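Local coordinates for streptokinase domain B (Streptococcus dysgalactiae subsp. equisimilis, PDB 1QQR), which forms one domain of streptokinase, a non-proteolytic activator of plasminogen in fibrinolysis, and probably takes part in that activation through protein-protein contacts, at residues 98-103 / 111-116; 15-20 / 123-128; 9-14 / 32-37. One frame throughout, in Å; residues are numbered along the deposited sequence.

Contact 1: 98-103 / 111-116; sequences REQAYR and NEEINN
R103 and E112 exchange two backbone bonds, that from E112 N to R103 O close to straight, 177° at the hydrogen. A third bond, from I114 N to A101 O (2.9 Å), comes in from above the carbonyl plane. This ladder is the close-knit part of the contact: A101 CB packs on I114 CG1 at 4.0 Å, and strand 102-104 and the start of strand 111-128 form an antiparallel beta hairpin. The side chains of R103, Y102 and N111 lie on the exposed side. With CG between the backbone N and the carbonyl carbon (chi1 56°) and an extended chain to NE, R103 reaches E112 in a salt bridge, NE to OE1 3.4 Å, while I114 CG2 sits over the centre of one guanidinium face. On the other face of the ladder the Y102 ring rests against the N111 amide, CE2 3.4 Å from OD1, the planes tilted by 47°; E113, paired with Y102, forms a salt bridge from OE1 to K6 NZ. Toward the base one water accepts hydrogens from Q100 NE2 and N116 N, and Q100 OE1 accepts one from K6 N. Buried R98 forms salt bridges with D77 and with D118, further along strand 111-128.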
loop_
_atom_site.group_PDB
_atom_site.type_symbol
_atom_site.label_atom_id
_atom_site.label_comp_id
_atom_site.label_asym_id
_atom_site.label_seq_id
_atom_site.Cartn_x
_atom_site.Cartn_y
_atom_site.Cartn_z
ATOM N N ARG A 98 -8.238 -2.794 16.272
ATOM C CA ARG A 98 -7.177 -2.218 17.070
ATOM C C ARG A 98 -7.653 -1.206 18.093
ATOM O O ARG A 98 -8.766 -0.658 18.030
ATOM C CB ARG A 98 -6.131 -1.544 16.157
ATOM C CG ARG A 98 -6.615 -0.208 15.570
ATOM C CD ARG A 98 -5.841 0.198 14.322
ATOM N NE ARG A 98 -6.119 -0.669 13.173
ATOM C CZ ARG A 98 -5.457 -0.626 12.015
ATOM N NH1 ARG A 98 -4.458 0.235 11.843
ATOM N NH2 ARG A 98 -5.822 -1.413 11.002
ATOM N N GLU A 99 -6.743 -0.952 19.020
ATOM C CA GLU A 99 -6.921 0.005 20.093
ATOM C C GLU A 99 -6.867 1.389 19.448
ATOM O O GLU A 99 -6.084 1.608 18.532
ATOM C CB GLU A 99 -5.775 -0.171 21.082
ATOM C CG GLU A 99 -6.126 0.210 22.486
ATOM C CD GLU A 99 -7.203 -0.671 23.066
ATOM O OE1 GLU A 99 -6.959 -1.885 23.205
ATOM O OE2 GLU A 99 -8.288 -0.140 23.376
ATOM N N GLN A 100 -7.702 2.313 19.909
ATOM C CA GLN A 100 -7.741 3.673 19.363
ATOM C C GLN A 100 -6.419 4.383 19.641
ATOM O O GLN A 100 -5.941 4.390 20.767
ATOM C CB GLN A 100 -8.887 4.461 19.996
ATOM C CG GLN A 100 -8.859 5.945 19.717
ATOM C CD GLN A 100 -9.257 6.279 18.301
ATOM O OE1 GLN A 100 -10.280 5.804 17.811
ATOM N NE2 GLN A 100 -8.465 7.116 17.637
ATOM N N ALA A 101 -5.841 4.993 18.612
ATOM C CA ALA A 101 -4.563 5.693 18.755
ATOM C C ALA A 101 -4.653 7.010 19.528
ATOM O O ALA A 101 -5.662 7.735 19.450
ATOM C CB ALA A 101 -3.971 5.982 17.374
ATOM N N TYR A 102 -3.583 7.329 20.250
ATOM C CA TYR A 102 -3.518 8.605 20.959
ATOM C C TYR A 102 -2.077 8.977 21.261
ATOM O O TYR A 102 -1.188 8.127 21.247
ATOM C CB TYR A 102 -4.267 8.549 22.293
ATOM C CG TYR A 102 -3.517 7.760 23.335
ATOM C CD1 TYR A 102 -3.577 6.371 23.351
ATOM C CD2 TYR A 102 -2.680 8.404 24.266
ATOM C CE1 TYR A 102 -2.827 5.622 24.254
ATOM C CE2 TYR A 102 -1.923 7.661 25.190
ATOM C CZ TYR A 102 -2.009 6.274 25.172
ATOM O OH TYR A 102 -1.307 5.529 26.071
ATOM N N ARG A 103 -1.862 10.250 21.556
ATOM C CA ARG A 103 -0.545 10.732 21.942
ATOM C C ARG A 103 -0.730 11.459 23.276
ATOM O O ARG A 103 -1.848 11.740 23.703
ATOM C CB ARG A 103 0.033 11.689 20.896
ATOM C CG ARG A 103 -0.829 12.868 20.579
ATOM C CD ARG A 103 -0.021 13.934 19.850
ATOM N NE ARG A 103 -0.897 14.939 19.251
ATOM C CZ ARG A 103 -1.108 15.067 17.943
ATOM N NH1 ARG A 103 -0.495 14.256 17.085
ATOM N NH2 ARG A 103 -1.956 15.987 17.493
ATOM N N ASN A 111 -4.063 12.454 27.702
ATOM C CA ASN A 111 -4.166 11.790 26.413
ATOM C C ASN A 111 -5.081 12.451 25.387
ATOM O O ASN A 111 -6.215 12.829 25.709
ATOM C CB ASN A 111 -4.648 10.354 26.605
ATOM C CG ASN A 111 -3.788 9.577 27.564
ATOM O OD1 ASN A 111 -2.595 9.850 27.708
ATOM N ND2 ASN A 111 -4.377 8.589 28.210
ATOM N N GLU A 112 -4.598 12.576 24.148
ATOM C CA GLU A 112 -5.416 13.112 23.064
ATOM C C GLU A 112 -5.442 12.133 21.890
ATOM O O GLU A 112 -4.409 11.781 21.322
ATOM C CB GLU A 112 -4.940 14.485 22.610
ATOM C CG GLU A 112 -3.504 14.580 22.228
ATOM C CD GLU A 112 -3.247 15.844 21.448
ATOM O OE1 GLU A 112 -3.919 16.027 20.403
ATOM O OE2 GLU A 112 -2.390 16.650 21.879
ATOM N N GLU A 113 -6.642 11.684 21.546
ATOM C CA GLU A 113 -6.821 10.718 20.487
ATOM C C GLU A 113 -6.504 11.274 19.119
ATOM O O GLU A 113 -6.705 12.452 18.842
ATOM C CB GLU A 113 -8.245 10.170 20.511
ATOM C CG GLU A 113 -8.592 9.460 21.818
ATOM C CD GLU A 113 -10.026 8.963 21.837
ATOM O OE1 GLU A 113 -10.887 9.589 21.178
ATOM O OE2 GLU A 113 -10.295 7.951 22.515
ATOM N N ILE A 114 -5.961 10.411 18.275
ATOM C CA ILE A 114 -5.631 10.800 16.916
ATOM C C ILE A 114 -6.032 9.662 16.012
ATOM O O ILE A 114 -6.364 8.552 16.480
ATOM C CB ILE A 114 -4.137 11.103 16.741
ATOM C CG1 ILE A 114 -3.287 9.967 17.313
ATOM C CG2 ILE A 114 -3.805 12.434 17.400
ATOM C CD1 ILE A 114 -1.822 10.067 16.895
ATOM N N ASN A 115 -6.030 9.935 14.720
ATOM C CA ASN A 115 -6.443 8.933 13.750
ATOM C C ASN A 115 -5.510 7.745 13.604
ATOM O O ASN A 115 -4.288 7.879 13.626
ATOM C CB ASN A 115 -6.676 9.608 12.401
ATOM C CG ASN A 115 -7.904 10.517 12.426
ATOM O OD1 ASN A 115 -7.818 11.719 12.159
ATOM N ND2 ASN A 115 -9.056 9.939 12.765
ATOM N N ASN A 116 -6.107 6.569 13.507
ATOM C CA ASN A 116 -5.354 5.343 13.318
ATOM C C ASN A 116 -5.111 5.275 11.815
ATOM O O ASN A 116 -5.887 5.831 11.025
ATOM C CB ASN A 116 -6.183 4.144 13.779
ATOM C CG ASN A 116 -6.123 3.935 15.283
ATOM O OD1 ASN A 116 -5.283 3.181 15.785
ATOM N ND2 ASN A 116 -6.998 4.618 16.008
HETATM O O HOH W 1 -8.887 6.604 14.696
#

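Contact 2: 15-20 / 123-128; sequences QFTPLN and KYYVLK
T17 and Y125 are paired in register on adjoining parallel strands, 15-18 and 123-128, part of the mixed sheet of a beta-grasp fold, packed against helix 46-60. The two strand directions differ by 42°, a marked twist, yet backbone bonds alternate regularly between them: Y124 N to Q15 O, T17 N to Y124 O, V126 N to T17 O and L19 N to V126 O. K123 can be followed outward on the face shared with Q15 and T17. Its CB stands 4.1 Å from Q15 O; the chain then runs alongside the Q15 side chain, pointing the same way, with CG 3.9 Å and CD 3.7 Å from Q15 OE1. With chi3 at 130° and a further bend at chi4, the chain turns over toward T17, where NZ makes a weak hydrogen bond to OG1 at 3.1 Å; D70 is a second, long and weak, ionic partner. The reverse face is largely apolar. F16 and V126 cross there at about a right angle, CD2 to CG1 3.6 Å, with helix residue L57 touching both and F25 covering them from a loop. Beyond the last bridge, L19 CD1 lies 4.0 Å from Y125 CD2.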
loop_
_atom_site.group_PDB
_atom_site.type_symbol
_atom_site.label_atom_id
_atom_site.label_comp_id
_atom_site.label_asym_id
_atom_site.label_seq_id
_atom_site.Cartn_x
_atom_site.Cartn_y
_atom_site.Cartn_z
ATOM N N GLN A 15 5.753 0.875 -5.295
ATOM C CA GLN A 15 7.048 0.977 -5.948
ATOM C C GLN A 15 6.935 0.168 -7.263
ATOM O O GLN A 15 6.337 -0.918 -7.288
ATOM C CB GLN A 15 8.135 0.403 -5.024
ATOM C CG GLN A 15 9.416 -0.026 -5.748
ATOM C CD GLN A 15 10.495 -0.580 -4.807
ATOM O OE1 GLN A 15 10.239 -1.484 -3.989
ATOM N NE2 GLN A 15 11.710 -0.046 -4.928
ATOM N N PHE A 16 7.499 0.689 -8.349
ATOM C CA PHE A 16 7.418 0.005 -9.639
ATOM C C PHE A 16 8.783 -0.404 -10.141
ATOM O O PHE A 16 9.690 0.425 -10.186
ATOM C CB PHE A 16 6.779 0.920 -10.686
ATOM C CG PHE A 16 5.347 1.287 -10.395
ATOM C CD1 PHE A 16 5.001 2.590 -10.078
ATOM C CD2 PHE A 16 4.336 0.333 -10.484
ATOM C CE1 PHE A 16 3.659 2.947 -9.859
ATOM C CE2 PHE A 16 2.997 0.676 -10.269
ATOM C CZ PHE A 16 2.659 1.987 -9.955
ATOM N N THR A 17 8.941 -1.670 -10.521
ATOM C CA THR A 17 10.221 -2.140 -11.053
ATOM C C THR A 17 10.081 -2.663 -12.483
ATOM O O THR A 17 9.428 -3.670 -12.725
ATOM C CB THR A 17 10.829 -3.241 -10.174
ATOM O OG1 THR A 17 10.941 -2.762 -8.833
ATOM C CG2 THR A 17 12.233 -3.608 -10.674
ATOM N N PRO A 18 10.698 -1.972 -13.451
ATOM C CA PRO A 18 10.662 -2.335 -14.874
ATOM C C PRO A 18 11.468 -3.593 -15.153
ATOM O O PRO A 18 12.552 -3.745 -14.613
ATOM C CB PRO A 18 11.253 -1.103 -15.544
ATOM C CG PRO A 18 12.261 -0.656 -14.558
ATOM C CD PRO A 18 11.512 -0.758 -13.242
ATOM N N LEU A 19 10.935 -4.494 -15.979
ATOM C CA LEU A 19 11.631 -5.737 -16.295
ATOM C C LEU A 19 13.026 -5.497 -16.866
ATOM O O LEU A 19 13.958 -6.218 -16.522
ATOM C CB LEU A 19 10.787 -6.615 -17.217
ATOM C CG LEU A 19 9.709 -7.466 -16.504
ATOM C CD1 LEU A 19 10.171 -7.820 -15.088
ATOM C CD2 LEU A 19 8.411 -6.712 -16.416
ATOM N N ASN A 20 13.182 -4.506 -17.737
ATOM C CA ASN A 20 14.520 -4.156 -18.211
ATOM C C ASN A 20 14.699 -2.650 -17.935
ATOM O O ASN A 20 13.757 -1.865 -18.085
ATOM C CB ASN A 20 14.752 -4.549 -19.689
ATOM C CG ASN A 20 13.693 -4.024 -20.632
ATOM O OD1 ASN A 20 13.578 -2.816 -20.848
ATOM N ND2 ASN A 20 12.919 -4.938 -21.220
ATOM N N LYS A 123 4.594 -3.506 -4.345
ATOM C CA LYS A 123 5.637 -3.471 -5.352
ATOM C C LYS A 123 5.149 -4.265 -6.573
ATOM O O LYS A 123 4.681 -5.373 -6.427
ATOM C CB LYS A 123 6.923 -4.105 -4.807
ATOM C CG LYS A 123 8.058 -4.181 -5.834
ATOM C CD LYS A 123 9.315 -4.789 -5.238
ATOM C CE LYS A 123 9.862 -5.912 -6.127
ATOM N NZ LYS A 123 10.140 -5.492 -7.533
ATOM N N TYR A 124 5.226 -3.696 -7.770
ATOM C CA TYR A 124 4.842 -4.454 -8.955
ATOM C C TYR A 124 5.968 -4.414 -9.973
ATOM O O TYR A 124 6.729 -3.451 -10.029
ATOM C CB TYR A 124 3.613 -3.885 -9.669
ATOM C CG TYR A 124 2.325 -3.985 -8.914
ATOM C CD1 TYR A 124 2.035 -3.079 -7.896
ATOM C CD2 TYR A 124 1.361 -4.926 -9.255
ATOM C CE1 TYR A 124 0.830 -3.090 -7.253
ATOM C CE2 TYR A 124 0.136 -4.950 -8.603
ATOM C CZ TYR A 124 -0.110 -4.012 -7.596
ATOM O OH TYR A 124 -1.285 -3.974 -6.915
ATOM N N TYR A 125 6.074 -5.472 -10.768
ATOM C CA TYR A 125 7.045 -5.494 -11.848
ATOM C C TYR A 125 6.263 -4.871 -12.993
ATOM O O TYR A 125 5.101 -5.217 -13.180
ATOM C CB TYR A 125 7.426 -6.935 -12.199
ATOM C CG TYR A 125 8.438 -7.502 -11.241
ATOM C CD1 TYR A 125 8.095 -8.514 -10.345
ATOM C CD2 TYR A 125 9.731 -6.979 -11.189
ATOM C CE1 TYR A 125 9.022 -8.985 -9.409
ATOM C CE2 TYR A 125 10.658 -7.441 -10.265
ATOM C CZ TYR A 125 10.300 -8.439 -9.376
ATOM O OH TYR A 125 11.217 -8.879 -8.445
ATOM N N VAL A 126 6.857 -3.930 -13.721
ATOM C CA VAL A 126 6.155 -3.321 -14.858
ATOM C C VAL A 126 6.867 -3.542 -16.195
ATOM O O VAL A 126 8.063 -3.825 -16.250
ATOM C CB VAL A 126 5.925 -1.810 -14.654
ATOM C CG1 VAL A 126 5.069 -1.587 -13.406
ATOM C CG2 VAL A 126 7.256 -1.086 -14.551
ATOM N N LEU A 127 6.137 -3.376 -17.283
ATOM C CA LEU A 127 6.694 -3.632 -18.607
ATOM C C LEU A 127 6.322 -2.520 -19.574
ATOM O O LEU A 127 5.188 -2.029 -19.550
ATOM C CB LEU A 127 6.110 -4.960 -19.099
ATOM C CG LEU A 127 6.509 -5.671 -20.379
ATOM C CD1 LEU A 127 7.785 -6.471 -20.154
ATOM C CD2 LEU A 127 5.399 -6.622 -20.760
ATOM N N LYS A 128 7.256 -2.101 -20.424
ATOM C CA LYS A 128 6.903 -1.063 -21.379
ATOM C C LYS A 128 5.939 -1.795 -22.305
ATOM O O LYS A 128 6.202 -2.932 -22.686
ATOM C CB LYS A 128 8.130 -0.557 -22.146
ATOM C CG LYS A 128 7.994 0.896 -22.628
ATOM C CD LYS A 128 9.008 1.254 -23.716
ATOM C CE LYS A 128 10.450 1.198 -23.223
ATOM N NZ LYS A 128 10.787 2.290 -22.253
#

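Contact 3: 9-14 / 32-37; sequences DVEYTV and TKLLKT
Strands 9-14 and 33-37 run antiparallel, at 142° between their directions, and a classic beta bulge shifts their register by one residue where L35 and K36 both face V10. The bulge is gathered on V10 O, which takes a short bond from L35 N (2.7 Å) and a weak one from K36 N (3.5 Å). V10 N gives its hydrogen to K36 O, and past the bulge Y12 and K33 exchange a pair of bonds lying in the carbonyl planes. On the face of D9, E11 and L34, two hydroxyls of segment 32-37 bond to carboxylates. T37 OG1 donates to D9 OD1 at 3.0 Å, meeting the carboxylate on its anti side, 28° out of its plane. T32 OG1 makes a weak bond to E11 OE1 (3.3 Å). Between them L34 CD1 comes against D9 CB at 3.6 Å. On the other face CD1 of L35, the extra residue of the bulge, presses on Y12 CB, 3.5 Å away. The Y12 ring, placed by a CG trans to N (chi1 -176°), leads away from strand 33-37, and its OH is hydrogen-bonded to E122. Helix 46-60 lies over this face: L49 touches both Y12 and L35, and K33 NZ is hydrogen-bonded to Q52 OE1. Along its other edge strand 8-18 is bonded to strand 111-128, through backbone partners N116, D118 and I120.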
loop_
_atom_site.group_PDB
_atom_site.type_symbol
_atom_site.label_atom_id
_atom_site.label_comp_id
_atom_site.label_asym_id
_atom_site.label_seq_id
_atom_site.Cartn_x
_atom_site.Cartn_y
_atom_site.Cartn_z
ATOM N N ASP A 9 -7.465 5.383 8.609
ATOM C CA ASP A 9 -7.156 6.032 7.325
ATOM C C ASP A 9 -6.257 5.039 6.610
ATOM O O ASP A 9 -5.201 4.669 7.138
ATOM C CB ASP A 9 -6.350 7.327 7.489
ATOM C CG ASP A 9 -7.163 8.465 8.053
ATOM O OD1 ASP A 9 -8.391 8.470 7.857
ATOM O OD2 ASP A 9 -6.554 9.363 8.673
ATOM N N VAL A 10 -6.673 4.590 5.434
ATOM C CA VAL A 10 -5.863 3.641 4.691
ATOM C C VAL A 10 -5.013 4.384 3.671
ATOM O O VAL A 10 -5.531 4.933 2.690
ATOM C CB VAL A 10 -6.736 2.591 3.958
ATOM C CG1 VAL A 10 -5.854 1.580 3.234
ATOM C CG2 VAL A 10 -7.631 1.881 4.943
ATOM N N GLU A 11 -3.711 4.420 3.929
ATOM C CA GLU A 11 -2.785 5.059 3.019
ATOM C C GLU A 11 -2.129 4.014 2.114
ATOM O O GLU A 11 -1.967 2.838 2.478
ATOM C CB GLU A 11 -1.734 5.849 3.788
ATOM C CG GLU A 11 -2.252 7.192 4.263
ATOM C CD GLU A 11 -1.333 7.858 5.277
ATOM O OE1 GLU A 11 -0.107 7.896 5.055
ATOM O OE2 GLU A 11 -1.842 8.357 6.299
ATOM N N TYR A 12 -1.728 4.459 0.934
ATOM C CA TYR A 12 -1.153 3.551 -0.040
ATOM C C TYR A 12 0.140 4.046 -0.637
ATOM O O TYR A 12 0.287 5.225 -0.945
ATOM C CB TYR A 12 -2.180 3.343 -1.153
ATOM C CG TYR A 12 -1.789 2.351 -2.211
ATOM C CD1 TYR A 12 -1.834 0.993 -1.964
ATOM C CD2 TYR A 12 -1.388 2.781 -3.475
ATOM C CE1 TYR A 12 -1.493 0.075 -2.950
ATOM C CE2 TYR A 12 -1.039 1.872 -4.483
ATOM C CZ TYR A 12 -1.098 0.517 -4.217
ATOM O OH TYR A 12 -0.823 -0.393 -5.224
ATOM N N THR A 13 1.097 3.149 -0.756
ATOM C CA THR A 13 2.344 3.485 -1.410
ATOM C C THR A 13 2.745 2.291 -2.297
ATOM O O THR A 13 2.579 1.119 -1.924
ATOM C CB THR A 13 3.459 3.841 -0.424
ATOM O OG1 THR A 13 4.583 4.306 -1.172
ATOM C CG2 THR A 13 3.887 2.659 0.393
ATOM N N VAL A 14 3.229 2.602 -3.487
ATOM C CA VAL A 14 3.614 1.587 -4.447
ATOM C C VAL A 14 4.946 1.914 -5.113
ATOM O O VAL A 14 5.234 3.066 -5.433
ATOM C CB VAL A 14 2.523 1.430 -5.552
ATOM C CG1 VAL A 14 2.349 2.722 -6.303
ATOM C CG2 VAL A 14 2.891 0.310 -6.508
ATOM N N THR A 32 2.879 8.790 -0.279
ATOM C CA THR A 32 1.775 7.924 0.056
ATOM C C THR A 32 0.561 8.680 -0.425
ATOM O O THR A 32 0.591 9.893 -0.583
ATOM C CB THR A 32 1.640 7.688 1.560
ATOM O OG1 THR A 32 1.287 8.916 2.197
ATOM C CG2 THR A 32 2.950 7.162 2.139
ATOM N N LYS A 33 -0.499 7.953 -0.689
ATOM C CA LYS A 33 -1.734 8.542 -1.143
ATOM C C LYS A 33 -2.800 7.978 -0.207
ATOM O O LYS A 33 -2.766 6.791 0.135
ATOM C CB LYS A 33 -1.985 8.094 -2.572
ATOM C CG LYS A 33 -3.376 8.345 -3.087
ATOM C CD LYS A 33 -3.539 7.725 -4.464
ATOM C CE LYS A 33 -4.937 7.935 -5.004
ATOM N NZ LYS A 33 -5.022 7.342 -6.367
ATOM N N LEU A 34 -3.715 8.823 0.257
ATOM C CA LEU A 34 -4.772 8.312 1.121
ATOM C C LEU A 34 -5.760 7.666 0.185
ATOM O O LEU A 34 -6.233 8.286 -0.759
ATOM C CB LEU A 34 -5.495 9.414 1.905
ATOM C CG LEU A 34 -6.613 8.732 2.716
ATOM C CD1 LEU A 34 -6.167 8.555 4.155
ATOM C CD2 LEU A 34 -7.900 9.521 2.641
ATOM N N LEU A 35 -6.048 6.402 0.427
ATOM C CA LEU A 35 -7.004 5.700 -0.396
ATOM C C LEU A 35 -8.387 6.074 0.108
ATOM O O LEU A 35 -9.223 6.572 -0.631
ATOM C CB LEU A 35 -6.798 4.209 -0.233
ATOM C CG LEU A 35 -6.417 3.449 -1.486
ATOM C CD1 LEU A 35 -5.351 4.237 -2.260
ATOM C CD2 LEU A 35 -5.955 2.053 -1.076
ATOM N N LYS A 36 -8.615 5.816 1.389
ATOM C CA LYS A 36 -9.890 6.115 2.013
ATOM C C LYS A 36 -9.859 5.869 3.520
ATOM O O LYS A 36 -8.913 5.293 4.059
ATOM C CB LYS A 36 -10.992 5.268 1.367
ATOM C CG LYS A 36 -10.661 3.790 1.225
ATOM C CD LYS A 36 -11.651 3.094 0.266
ATOM C CE LYS A 36 -11.210 1.656 -0.099
ATOM N NZ LYS A 36 -12.178 0.891 -0.969
ATOM N N THR A 37 -10.901 6.328 4.189
ATOM C CA THR A 37 -11.040 6.147 5.614
ATOM C C THR A 37 -12.092 5.070 5.760
ATOM O O THR A 37 -13.206 5.214 5.278
ATOM C CB THR A 37 -11.499 7.444 6.261
ATOM O OG1 THR A 37 -10.586 8.477 5.882
ATOM C CG2 THR A 37 -11.503 7.320 7.784
#

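Overall arrangement
All three contacts belong to one mixed sheet. Strand 8-18 is shared by contacts 2 and 3, flanked by strand 33-38 and by strand 111-128, while the latter also supplies one side of contact 1. Contacts 1 and 2 therefore use the same long strand far apart, on opposite sides of the chain's centre, with centres 37 Å and nearest atoms about 19 Å apart. Contact 3 touches both, its centre 18 Å from that of contact 1 and 21 Å from that of contact 2: D9 N lies 2.9 Å from N116 O, a probable hydrogen bond, and Y124 packs its CE1 against Y12 OH at 3.8 Å. Along the chain contact 1 is nested within the loop closed by contact 2, whereas contacts 2 and 3 cross.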